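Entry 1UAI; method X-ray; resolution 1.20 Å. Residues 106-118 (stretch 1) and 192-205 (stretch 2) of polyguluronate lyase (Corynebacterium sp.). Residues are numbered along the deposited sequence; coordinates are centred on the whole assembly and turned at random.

Stretch 1, residues 106-118: LPEVKPHLVGAQI
Stretch 2 (192-205) AGAYTQANCSNSSP

Residues 112-118 form a strand that continues onward in the chain, and residues 194-196 run against it, antiparallel at 154° with the axes approaching to 4.7 Å. Val114 and Tyr195 form the hydrogen-bonded pair: Val114 N donates to Tyr195 O at 2.9 Å and Tyr195 N returns to Val114 O at 3.0 Å. One step out, Leu113 faces Thr196 as a non-hydrogen-bonded pair, and the ladder extends through Gln197 N to His112 O, 3.0 Å. Toward the other end a beta bulge shifts the register by one, so Ala116 pairs with Ala192, their CA atoms 4.2 Å apart. Gly115 (-111/-11) lies within the shift, and Gly193 (151/-144) turns the corner with angles that call for glycine. Gly193 N still reaches Gly115 O at 3.2 Å, while Gly115 CA makes a CA-H...O contact with Gly193 O, also 3.2 Å.

Side chains alternate across the sheet. On one face Val114 (t) meets Tyr195 (chi1 t, chi2 22°), CB to CB 3.9 Å, an apolar contact that shields both from water. On the other, Leu113 (t, chi2 p) brings CD1 to 4.2 Å from Ala194 CB and 3.7 Å from OG1 of Thr196 (m).

Before the strand, the loop is pinned by polar anchors on backbone carbonyls. The Lys110 ammonium, on a chain extended as t, t, t and then m, finds two acceptors: NZ reaches Gln197 O at 2.8 Å and His112 ND1 at 2.9 Å, tying its own loop to the residue just past the opposing strand. Ser203 (t) donates OG to Glu108 O at 2.7 Å; Lys110 N uses the same carbonyl, Glu108 O, also at 2.7 Å. Alongside these polar links, buried Pro107 packs CG 3.9 Å from Ala198 CB, and exposed Val109 (67/-53, chi1 t) rests CG1 3.7 Å from Asn202 O. The rule is backbone pairing in the strands, then side-chain donors to backbone carbonyls beyond the His112-Gln197 end.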

ATOM      1  N   LEU A 106     -11.736  -5.545  -6.453  1.00  5.83           N
ATOM      2  CA  LEU A 106     -10.688  -6.418  -6.957  1.00  5.96           C
ATOM      3  C   LEU A 106     -10.772  -6.559  -8.465  1.00  6.11           C
ATOM      4  O   LEU A 106     -11.854  -6.491  -9.046  1.00  6.48           O
ATOM      5  CB  LEU A 106     -10.814  -7.805  -6.325  1.00  6.46           C
ATOM      6  CG  LEU A 106     -10.571  -7.886  -4.818  1.00  5.86           C
ATOM      7  CD1 LEU A 106     -10.984  -9.251  -4.298  1.00  6.76           C
ATOM      8  CD2 LEU A 106      -9.102  -7.614  -4.526  1.00  7.33           C
ATOM      9  N   PRO A 107      -9.622  -6.748  -9.124  1.00  6.63           N
ATOM     10  CA  PRO A 107      -9.639  -6.901 -10.578  1.00  6.62           C
ATOM     11  C   PRO A 107     -10.272  -8.236 -10.963  1.00  7.31           C
ATOM     12  O   PRO A 107     -10.359  -9.158 -10.146  1.00  7.33           O
ATOM     13  CB  PRO A 107      -8.160  -6.819 -10.953  1.00  9.34           C
ATOM     14  CG  PRO A 107      -7.467  -7.349  -9.732  1.00  9.71           C
ATOM     15  CD  PRO A 107      -8.245  -6.733  -8.602  1.00  6.54           C
ATOM     16  N   GLU A 108     -10.722  -8.327 -12.208  1.00  7.97           N
ATOM     17  CA  GLU A 108     -11.337  -9.542 -12.723  1.00  8.65           C
ATOM     18  C   GLU A 108     -10.281 -10.615 -12.972  1.00  8.37           C
ATOM     19  O   GLU A 108      -9.097 -10.310 -13.118  1.00  7.80           O
ATOM     20  CB  GLU A 108     -12.050  -9.245 -14.047  1.00 10.04           C
ATOM     21  CG  GLU A 108     -13.225  -8.288 -13.948  1.00 14.21           C
ATOM     22  CD  GLU A 108     -14.395  -8.885 -13.193  1.00 16.71           C
ATOM     23  OE1 GLU A 108     -14.779 -10.031 -13.511  1.00 19.56           O
ATOM     24  OE2 GLU A 108     -14.935  -8.212 -12.291  1.00 20.28           O
ATOM     25  N   VAL A 109     -10.729 -11.869 -13.006  1.00  8.10           N
ATOM     26  CA  VAL A 109      -9.888 -13.031 -13.290  1.00  8.88           C
ATOM     27  C   VAL A 109      -8.816 -13.382 -12.258  1.00  8.21           C
ATOM     28  O   VAL A 109      -8.729 -14.527 -11.818  1.00  8.92           O
ATOM     29  CB  VAL A 109      -9.207 -12.879 -14.672  1.00 10.08           C
ATOM     30  CG1 VAL A 109      -8.533 -14.178 -15.061  1.00 10.08           C
ATOM     31  CG2 VAL A 109     -10.234 -12.474 -15.720  1.00 10.58           C
ATOM     32  N   LYS A 110      -7.994 -12.398 -11.905  1.00  7.17           N
ATOM     33  CA  LYS A 110      -6.914 -12.556 -10.933  1.00  7.13           C
ATOM     34  C   LYS A 110      -7.200 -11.485  -9.882  1.00  6.40           C
ATOM     35  O   LYS A 110      -6.603 -10.406  -9.896  1.00  6.31           O
ATOM     36  CB  LYS A 110      -5.570 -12.300 -11.623  1.00  7.71           C
ATOM     37  CG  LYS A 110      -4.336 -12.621 -10.795  1.00  7.14           C
ATOM     38  CD  LYS A 110      -3.069 -12.424 -11.620  1.00  7.47           C
ATOM     39  CE  LYS A 110      -1.824 -12.875 -10.872  1.00  7.97           C
ATOM     40  NZ  LYS A 110      -1.577 -12.072  -9.642  1.00  7.02           N
ATOM     41  N   PRO A 111      -8.132 -11.771  -8.957  1.00  6.77           N
ATOM     42  CA  PRO A 111      -8.535 -10.843  -7.894  1.00  6.25           C
ATOM     43  C   PRO A 111      -7.508 -10.683  -6.780  1.00  5.45           C
ATOM     44  O   PRO A 111      -7.787 -10.986  -5.618  1.00  5.94           O
ATOM     45  CB  PRO A 111      -9.838 -11.458  -7.403  1.00  7.48           C
ATOM     46  CG  PRO A 111      -9.528 -12.922  -7.472  1.00  8.49           C
ATOM     47  CD  PRO A 111      -8.820 -13.069  -8.810  1.00  7.98           C
ATOM     48  N   HIS A 112      -6.332 -10.175  -7.144  1.00  5.47           N
ATOM     49  CA  HIS A 112      -5.225 -10.003  -6.210  1.00  5.16           C
ATOM     50  C   HIS A 112      -4.885  -8.528  -6.010  1.00  4.68           C
ATOM     51  O   HIS A 112      -4.716  -7.782  -6.976  1.00  5.34           O
ATOM     52  CB  HIS A 112      -4.001 -10.750  -6.736  1.00  5.82           C
ATOM     53  CG  HIS A 112      -4.221 -12.219  -6.941  1.00  6.26           C
ATOM     54  ND1 HIS A 112      -3.251 -13.044  -7.467  1.00  7.78           N
ATOM     55  CD2 HIS A 112      -5.288 -13.012  -6.682  1.00  6.68           C
ATOM     56  CE1 HIS A 112      -3.709 -14.281  -7.522  1.00  6.99           C
ATOM     57  NE2 HIS A 112      -4.943 -14.290  -7.051  1.00  7.16           N
ATOM     58  N   LEU A 113      -4.739  -8.125  -4.750  1.00  4.46           N
ATOM     59  CA  LEU A 113      -4.474  -6.732  -4.420  1.00  4.05           C
ATOM     60  C   LEU A 113      -3.658  -6.596  -3.134  1.00  4.18           C
ATOM     61  O   LEU A 113      -3.962  -7.240  -2.130  1.00  4.85           O
ATOM     62  CB  LEU A 113      -5.822  -6.018  -4.278  1.00  5.14           C
ATOM     63  CG  LEU A 113      -5.899  -4.556  -3.847  1.00  4.65           C
ATOM     64  CD1 LEU A 113      -5.114  -3.675  -4.803  1.00  5.37           C
ATOM     65  CD2 LEU A 113      -7.360  -4.135  -3.804  1.00  5.35           C
ATOM     66  N   VAL A 114      -2.630  -5.752  -3.169  1.00  3.97           N
ATOM     67  CA  VAL A 114      -1.764  -5.524  -2.010  1.00  5.09           C
ATOM     68  C   VAL A 114      -2.095  -4.159  -1.390  1.00  4.39           C
ATOM     69  O   VAL A 114      -2.149  -3.146  -2.094  1.00  5.30           O
ATOM     70  CB  VAL A 114      -0.277  -5.592  -2.439  1.00  4.54           C
ATOM     71  CG1 VAL A 114       0.627  -5.106  -1.322  1.00  4.83           C
ATOM     72  CG2 VAL A 114       0.073  -7.026  -2.815  1.00  5.98           C
ATOM     73  N   GLY A 115      -2.310  -4.136  -0.073  1.00  3.78           N
ATOM     74  CA  GLY A 115      -2.690  -2.901   0.599  1.00  4.21           C
ATOM     75  C   GLY A 115      -1.705  -2.233   1.544  1.00  3.66           C
ATOM     76  O   GLY A 115      -1.940  -1.107   1.982  1.00  4.25           O
ATOM     77  N   ALA A 116      -0.622  -2.919   1.878  1.00  3.97           N
ATOM     78  CA  ALA A 116       0.396  -2.351   2.750  1.00  4.45           C
ATOM     79  C   ALA A 116       1.627  -3.222   2.665  1.00  4.45           C
ATOM     80  O   ALA A 116       1.525  -4.430   2.440  1.00  4.63           O
ATOM     81  CB  ALA A 116      -0.102  -2.287   4.189  1.00  5.63           C
ATOM     82  N   GLN A 117       2.798  -2.624   2.836  1.00  4.09           N
ATOM     83  CA  GLN A 117       4.004  -3.420   2.782  1.00  6.09           C
ATOM     84  C   GLN A 117       5.236  -2.833   3.434  1.00  4.38           C
ATOM     85  O   GLN A 117       5.267  -1.671   3.849  1.00  4.47           O
ATOM     86  CB  GLN A 117       4.350  -3.788   1.324  1.00 13.04           C
ATOM     87  CG  GLN A 117       3.994  -2.753   0.248  1.00 14.15           C
ATOM     88  CD  GLN A 117       4.589  -3.078  -1.131  1.00 12.27           C
ATOM     89  OE1 GLN A 117       4.187  -2.502  -2.146  1.00 13.24           O
ATOM     90  NE2 GLN A 117       5.557  -3.986  -1.165  1.00 12.50           N
ATOM     91  N   ILE A 118       6.223  -3.710   3.582  1.00  5.26           N
ATOM     92  CA  ILE A 118       7.552  -3.343   4.035  1.00  4.30           C
ATOM     93  C   ILE A 118       8.320  -3.755   2.788  1.00  4.81           C
ATOM     94  O   ILE A 118       8.155  -4.873   2.285  1.00  4.92           O
ATOM     95  CB  ILE A 118       8.082  -4.165   5.229  1.00  4.57           C
ATOM     96  CG1 ILE A 118       7.350  -3.762   6.509  1.00  5.17           C
ATOM     97  CG2 ILE A 118       9.592  -3.924   5.385  1.00  5.51           C
ATOM     98  CD1 ILE A 118       7.783  -4.548   7.726  1.00  5.32           C
ATOM     99  N   ALA A 192       1.776   1.960   1.604  1.00  4.16           N
ATOM    100  CA  ALA A 192       0.363   1.707   1.871  1.00  4.42           C
ATOM    101  C   ALA A 192      -0.469   2.308   0.747  1.00  4.09           C
ATOM    102  O   ALA A 192      -0.187   3.412   0.285  1.00  4.63           O
ATOM    103  CB  ALA A 192      -0.045   2.310   3.209  1.00  6.03           C
ATOM    104  N   GLY A 193      -1.488   1.574   0.311  1.00  4.83           N
ATOM    105  CA  GLY A 193      -2.343   2.043  -0.765  1.00  4.17           C
ATOM    106  C   GLY A 193      -2.911   0.877  -1.550  1.00  4.47           C
ATOM    107  O   GLY A 193      -3.225  -0.164  -0.973  1.00  6.58           O
ATOM    108  N   ALA A 194      -3.046   1.048  -2.863  1.00  4.52           N
ATOM    109  CA  ALA A 194      -3.575  -0.002  -3.727  1.00  4.74           C
ATOM    110  C   ALA A 194      -2.553  -0.413  -4.779  1.00  4.36           C
ATOM    111  O   ALA A 194      -2.288   0.329  -5.726  1.00  5.93           O
ATOM    112  CB  ALA A 194      -4.854   0.474  -4.407  1.00  5.56           C
ATOM    113  N   TYR A 195      -1.974  -1.595  -4.603  1.00  4.75           N
ATOM    114  CA  TYR A 195      -0.994  -2.127  -5.545  1.00  4.64           C
ATOM    115  C   TYR A 195      -1.683  -3.345  -6.159  1.00  4.55           C
ATOM    116  O   TYR A 195      -1.691  -4.436  -5.591  1.00  5.08           O
ATOM    117  CB  TYR A 195       0.284  -2.496  -4.787  1.00  5.59           C
ATOM    118  CG  TYR A 195       1.432  -3.010  -5.624  1.00  5.08           C
ATOM    119  CD1 TYR A 195       1.531  -2.725  -6.988  1.00  6.02           C
ATOM    120  CD2 TYR A 195       2.452  -3.751  -5.032  1.00  6.30           C
ATOM    121  CE1 TYR A 195       2.622  -3.171  -7.737  1.00  6.57           C
ATOM    122  CE2 TYR A 195       3.543  -4.196  -5.768  1.00  7.77           C
ATOM    123  CZ  TYR A 195       3.623  -3.903  -7.116  1.00  7.93           C
ATOM    124  OH  TYR A 195       4.710  -4.336  -7.840  1.00  9.57           O
ATOM    125  N   THR A 196      -2.297  -3.124  -7.317  1.00  5.30           N
ATOM    126  CA  THR A 196      -3.062  -4.146  -8.017  1.00  4.90           C
ATOM    127  C   THR A 196      -2.194  -5.196  -8.694  1.00  4.94           C
ATOM    128  O   THR A 196      -1.428  -4.893  -9.605  1.00  5.87           O
ATOM    129  CB  THR A 196      -3.999  -3.465  -9.027  1.00  5.58           C
ATOM    130  OG1 THR A 196      -4.849  -2.555  -8.314  1.00  5.55           O
ATOM    131  CG2 THR A 196      -4.853  -4.487  -9.768  1.00  6.90           C
ATOM    132  N   GLN A 197      -2.335  -6.439  -8.242  1.00  5.55           N
ATOM    133  CA  GLN A 197      -1.546  -7.544  -8.763  1.00  5.64           C
ATOM    134  C   GLN A 197      -2.143  -8.201  -9.999  1.00  5.49           C
ATOM    135  O   GLN A 197      -2.333  -9.418 -10.052  1.00  6.45           O
ATOM    136  CB  GLN A 197      -1.329  -8.584  -7.664  1.00  5.81           C
ATOM    137  CG  GLN A 197      -0.713  -8.016  -6.388  1.00  6.86           C
ATOM    138  CD  GLN A 197       0.596  -7.298  -6.637  1.00  8.21           C
ATOM    139  OE1 GLN A 197       0.691  -6.079  -6.482  1.00  9.76           O
ATOM    140  NE2 GLN A 197       1.615  -8.049  -7.032  1.00  9.48           N
ATOM    141  N   ALA A 198      -2.437  -7.377 -10.996  1.00  6.86           N
ATOM    142  CA  ALA A 198      -2.988  -7.857 -12.252  1.00  7.24           C
ATOM    143  C   ALA A 198      -2.827  -6.765 -13.294  1.00  6.69           C
ATOM    144  O   ALA A 198      -2.866  -5.577 -12.971  1.00  6.83           O
ATOM    145  CB  ALA A 198      -4.464  -8.212 -12.085  1.00  8.47           C
ATOM    146  N   ASN A 199      -2.601  -7.170 -14.538  1.00  6.40           N
ATOM    147  CA  ASN A 199      -2.487  -6.222 -15.634  1.00  6.27           C
ATOM    148  C   ASN A 199      -3.217  -6.822 -16.829  1.00  6.02           C
ATOM    149  O   ASN A 199      -3.885  -7.850 -16.698  1.00  6.45           O
ATOM    150  CB  ASN A 199      -1.020  -5.901 -15.965  1.00  7.80           C
ATOM    151  CG  ASN A 199      -0.198  -7.131 -16.253  1.00  7.67           C
ATOM    152  OD1 ASN A 199      -0.668  -8.067 -16.889  1.00  7.98           O
ATOM    153  ND2 ASN A 199       1.053  -7.127 -15.804  1.00  9.94           N
ATOM    154  N   CYS A 200      -3.107  -6.194 -17.990  1.00  6.43           N
ATOM    155  CA  CYS A 200      -3.824  -6.695 -19.153  1.00  7.13           C
ATOM    156  C   CYS A 200      -3.350  -8.032 -19.710  1.00  7.23           C
ATOM    157  O   CYS A 200      -4.009  -8.616 -20.570  1.00  7.80           O
ATOM    158  CB  CYS A 200      -3.848  -5.611 -20.231  1.00  8.19           C
ATOM    159  SG  CYS A 200      -4.850  -4.195 -19.668  1.00  8.67           S
ATOM    160  N   SER A 201      -2.224  -8.534 -19.211  1.00  7.51           N
ATOM    161  CA  SER A 201      -1.723  -9.822 -19.676  1.00  7.48           C
ATOM    162  C   SER A 201      -2.421 -10.971 -18.951  1.00  7.23           C
ATOM    163  O   SER A 201      -2.527 -12.073 -19.490  1.00  8.41           O
ATOM    164  CB  SER A 201      -0.211  -9.933 -19.456  1.00  8.52           C
ATOM    165  OG  SER A 201       0.099 -10.209 -18.100  1.00  8.60           O
ATOM    166  N   ASN A 202      -2.901 -10.724 -17.733  1.00  7.36           N
ATOM    167  CA  ASN A 202      -3.567 -11.780 -16.976  1.00  6.61           C
ATOM    168  C   ASN A 202      -4.939 -11.429 -16.408  1.00  6.39           C
ATOM    169  O   ASN A 202      -5.464 -12.144 -15.552  1.00  6.61           O
ATOM    170  CB  ASN A 202      -2.660 -12.299 -15.850  1.00  6.67           C
ATOM    171  CG  ASN A 202      -2.093 -11.189 -14.984  1.00  5.95           C
ATOM    172  OD1 ASN A 202      -2.684 -10.116 -14.854  1.00  6.79           O
ATOM    173  ND2 ASN A 202      -0.944 -11.453 -14.368  1.00  6.79           N
ATOM    174  N   SER A 203      -5.522 -10.336 -16.891  1.00  6.81           N
ATOM    175  CA  SER A 203      -6.846  -9.914 -16.452  1.00  7.46           C
ATOM    176  C   SER A 203      -7.546  -9.191 -17.592  1.00  7.16           C
ATOM    177  O   SER A 203      -6.951  -8.352 -18.265  1.00  9.64           O
ATOM    178  CB  SER A 203      -6.754  -8.981 -15.241  1.00  7.04           C
ATOM    179  OG  SER A 203      -8.042  -8.518 -14.860  1.00  7.70           O
ATOM    180  N   SER A 204      -8.810  -9.529 -17.810  1.00  7.31           N
ATOM    181  CA  SER A 204      -9.605  -8.905 -18.860  1.00  7.85           C
ATOM    182  C   SER A 204     -10.931  -8.494 -18.237  1.00  7.69           C
ATOM    183  O   SER A 204     -11.391  -9.118 -17.283  1.00  8.05           O
ATOM    184  CB  SER A 204      -9.833  -9.891 -20.011  1.00  9.70           C
ATOM    185  OG  SER A 204     -10.393 -11.103 -19.542  1.00 13.03           O
ATOM    186  N   PRO A 205     -11.568  -7.439 -18.766  1.00  8.44           N
ATOM    187  CA  PRO A 205     -11.120  -6.625 -19.899  1.00  8.22           C
ATOM    188  C   PRO A 205      -9.974  -5.675 -19.567  1.00  6.99           C
ATOM    189  O   PRO A 205      -9.733  -5.346 -18.402  1.00  7.87           O
ATOM    190  CB  PRO A 205     -12.383  -5.869 -20.288  1.00  9.86           C
ATOM    191  CG  PRO A 205     -13.008  -5.611 -18.956  1.00  9.83           C
ATOM    192  CD  PRO A 205     -12.864  -6.951 -18.258  1.00  9.02           C
TER